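Local coordinates for protein AT5g51070/K3K7_27 (Arabidopsis thaliana, PDB 5GKM) that probably works as an ATP-hydrolysing chaperone associated with the Clp protease, represented here by its N-terminal domain, at residues 105-110 with 116-121. Numbering follows the deposited sequence.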
loop_
_atom_site.group_PDB
_atom_site.type_symbol
_atom_site.label_atom_id
_atom_site.label_comp_id
_atom_site.label_asym_id
_atom_site.label_seq_id
_atom_site.Cartn_x
_atom_site.Cartn_y
_atom_site.Cartn_z
ATOM N N ALA A 105 7.130 5.841 -7.518
ATOM C CA ALA A 105 7.279 7.015 -6.663
ATOM C C ALA A 105 8.108 6.707 -5.420
ATOM O O ALA A 105 8.834 7.497 -4.972
ATOM C CB ALA A 105 5.939 7.583 -6.245
ATOM N N ALA A 106 7.901 5.529 -4.863
ATOM C CA ALA A 106 8.623 5.147 -3.685
ATOM C C ALA A 106 10.106 5.118 -3.968
ATOM O O ALA A 106 10.895 5.541 -3.189
ATOM C CB ALA A 106 8.180 3.767 -3.221
ATOM N N VAL A 107 10.430 4.594 -5.113
ATOM C CA VAL A 107 11.836 4.531 -5.529
ATOM C C VAL A 107 12.420 5.937 -5.691
ATOM O O VAL A 107 13.506 6.208 -5.300
ATOM C CB VAL A 107 12.001 3.797 -6.874
ATOM C CG1 VAL A 107 13.455 3.839 -7.321
ATOM C CG2 VAL A 107 11.609 2.353 -6.724
ATOM N N GLU A 108 11.636 6.785 -6.315
ATOM C CA GLU A 108 12.089 8.163 -6.505
ATOM C C GLU A 108 12.322 8.950 -5.220
ATOM O O GLU A 108 13.289 9.610 -5.071
ATOM C CB GLU A 108 11.141 8.905 -7.443
ATOM C CG GLU A 108 11.229 8.364 -8.874
ATOM C CD GLU A 108 10.117 8.811 -9.776
ATOM O OE1 GLU A 108 9.438 9.749 -9.449
ATOM O OE2 GLU A 108 9.932 8.245 -10.846
ATOM N N TYR A 109 11.384 8.842 -4.321
ATOM C CA TYR A 109 11.488 9.503 -3.061
ATOM C C TYR A 109 12.718 8.988 -2.321
ATOM O O TYR A 109 13.426 9.724 -1.713
ATOM C CB TYR A 109 10.239 9.244 -2.218
ATOM C CG TYR A 109 9.006 10.004 -2.622
ATOM C CD1 TYR A 109 9.061 11.340 -2.930
ATOM C CD2 TYR A 109 7.791 9.414 -2.658
ATOM C CE1 TYR A 109 7.940 12.032 -3.286
ATOM C CE2 TYR A 109 6.658 10.104 -3.029
ATOM C CZ TYR A 109 6.720 11.422 -3.321
ATOM O OH TYR A 109 5.612 12.107 -3.666
ATOM N N SER A 110 12.933 7.684 -2.382
ATOM C CA SER A 110 14.053 7.133 -1.696
ATOM C C SER A 110 15.362 7.678 -2.247
ATOM O O SER A 110 16.267 7.951 -1.529
ATOM C CB SER A 110 14.032 5.593 -1.828
ATOM O OG SER A 110 15.234 5.100 -1.422
ATOM N N GLN A 116 19.554 4.135 0.669
ATOM C CA GLN A 116 20.054 2.992 0.011
ATOM C C GLN A 116 18.970 1.950 -0.253
ATOM O O GLN A 116 19.206 1.000 -0.892
ATOM C CB GLN A 116 21.185 2.369 0.823
ATOM C CG GLN A 116 22.408 3.266 0.941
ATOM C CD GLN A 116 23.004 3.621 -0.396
ATOM O OE1 GLN A 116 23.015 2.821 -1.312
ATOM N NE2 GLN A 116 23.533 4.816 -0.502
ATOM N N TYR A 117 17.804 2.169 0.293
ATOM C CA TYR A 117 16.762 1.170 0.307
ATOM C C TYR A 117 15.404 1.795 0.089
ATOM O O TYR A 117 15.259 2.924 0.287
ATOM C CB TYR A 117 16.728 0.418 1.632
ATOM C CG TYR A 117 16.629 1.285 2.884
ATOM C CD1 TYR A 117 15.439 1.785 3.289
ATOM C CD2 TYR A 117 17.746 1.589 3.655
ATOM C CE1 TYR A 117 15.308 2.566 4.384
ATOM C CE2 TYR A 117 17.634 2.339 4.778
ATOM C CZ TYR A 117 16.419 2.850 5.138
ATOM O OH TYR A 117 16.324 3.623 6.258
ATOM N N ILE A 118 14.433 0.992 -0.306
ATOM C CA ILE A 118 13.049 1.418 -0.379
ATOM C C ILE A 118 12.327 0.639 0.710
ATOM O O ILE A 118 12.254 -0.541 0.671
ATOM C CB ILE A 118 12.367 1.087 -1.728
ATOM C CG1 ILE A 118 12.914 1.907 -2.874
ATOM C CG2 ILE A 118 10.900 1.410 -1.676
ATOM C CD1 ILE A 118 14.134 1.358 -3.515
ATOM N N ALA A 119 11.870 1.362 1.696
ATOM C CA ALA A 119 11.153 0.826 2.813
ATOM C C ALA A 119 9.653 0.985 2.647
ATOM O O ALA A 119 9.198 1.648 1.839
ATOM C CB ALA A 119 11.619 1.453 4.114
ATOM N N PRO A 120 8.912 0.345 3.547
ATOM C CA PRO A 120 7.456 0.509 3.491
ATOM C C PRO A 120 7.033 1.995 3.613
ATOM O O PRO A 120 6.055 2.401 3.094
ATOM C CB PRO A 120 6.975 -0.273 4.726
ATOM C CG PRO A 120 7.967 -1.320 4.897
ATOM C CD PRO A 120 9.268 -0.642 4.579
ATOM N N GLU A 121 7.834 2.732 4.353
ATOM C CA GLU A 121 7.545 4.122 4.571
ATOM C C GLU A 121 7.631 4.931 3.271
ATOM O O GLU A 121 6.893 5.799 3.069
ATOM C CB GLU A 121 8.431 4.676 5.656
ATOM C CG GLU A 121 8.055 4.112 6.991
ATOM C CD GLU A 121 8.594 2.716 7.278
ATOM O OE1 GLU A 121 9.475 2.209 6.661
ATOM O OE2 GLU A 121 8.095 2.191 8.210
#
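Ser-110 approaches the flat peptide carbonyl of Tyr-117 from one face: Ser-110 OG donates to Tyr-117 O at 2.8 Å. The donor stands above the carbonyl plane, 48° out of it. The phenol ring of Tyr-117 leaves in another direction, and Ala-119 N sits in plane at its edge. This is a helix-loop-helix turn of the all-helical Clp N-terminal domain, joining helix 97-112 to helix 120-130. Next to the hydrogen-bonded Tyr-117, Ile-118 points its side chain toward helix 97-112 and carries most of the apolar contact. With CG1 anti to the carbonyl carbon (chi1 -69°) and CG2 anti to the backbone N, the two branches divide the helix surface between them. CG2 meets Ala-106 CB at 3.9 Å, while CG1 lies across Val-107 CA, also 3.9 Å away, and Ser-110 CB at 4.0 Å. The backbone of Ile-118 is hydrogen-bonded to Arg-9 and Thr-11, which ties the loop to the N-terminal segment as well. One residue on, Ala-119 is the N-cap of the second helix, its N hydrogen-bonded to His-122 ND1. Although Val-107 points its CB away from the loop, its CG2 still touches Ile-118 CG1 at 4.1 Å.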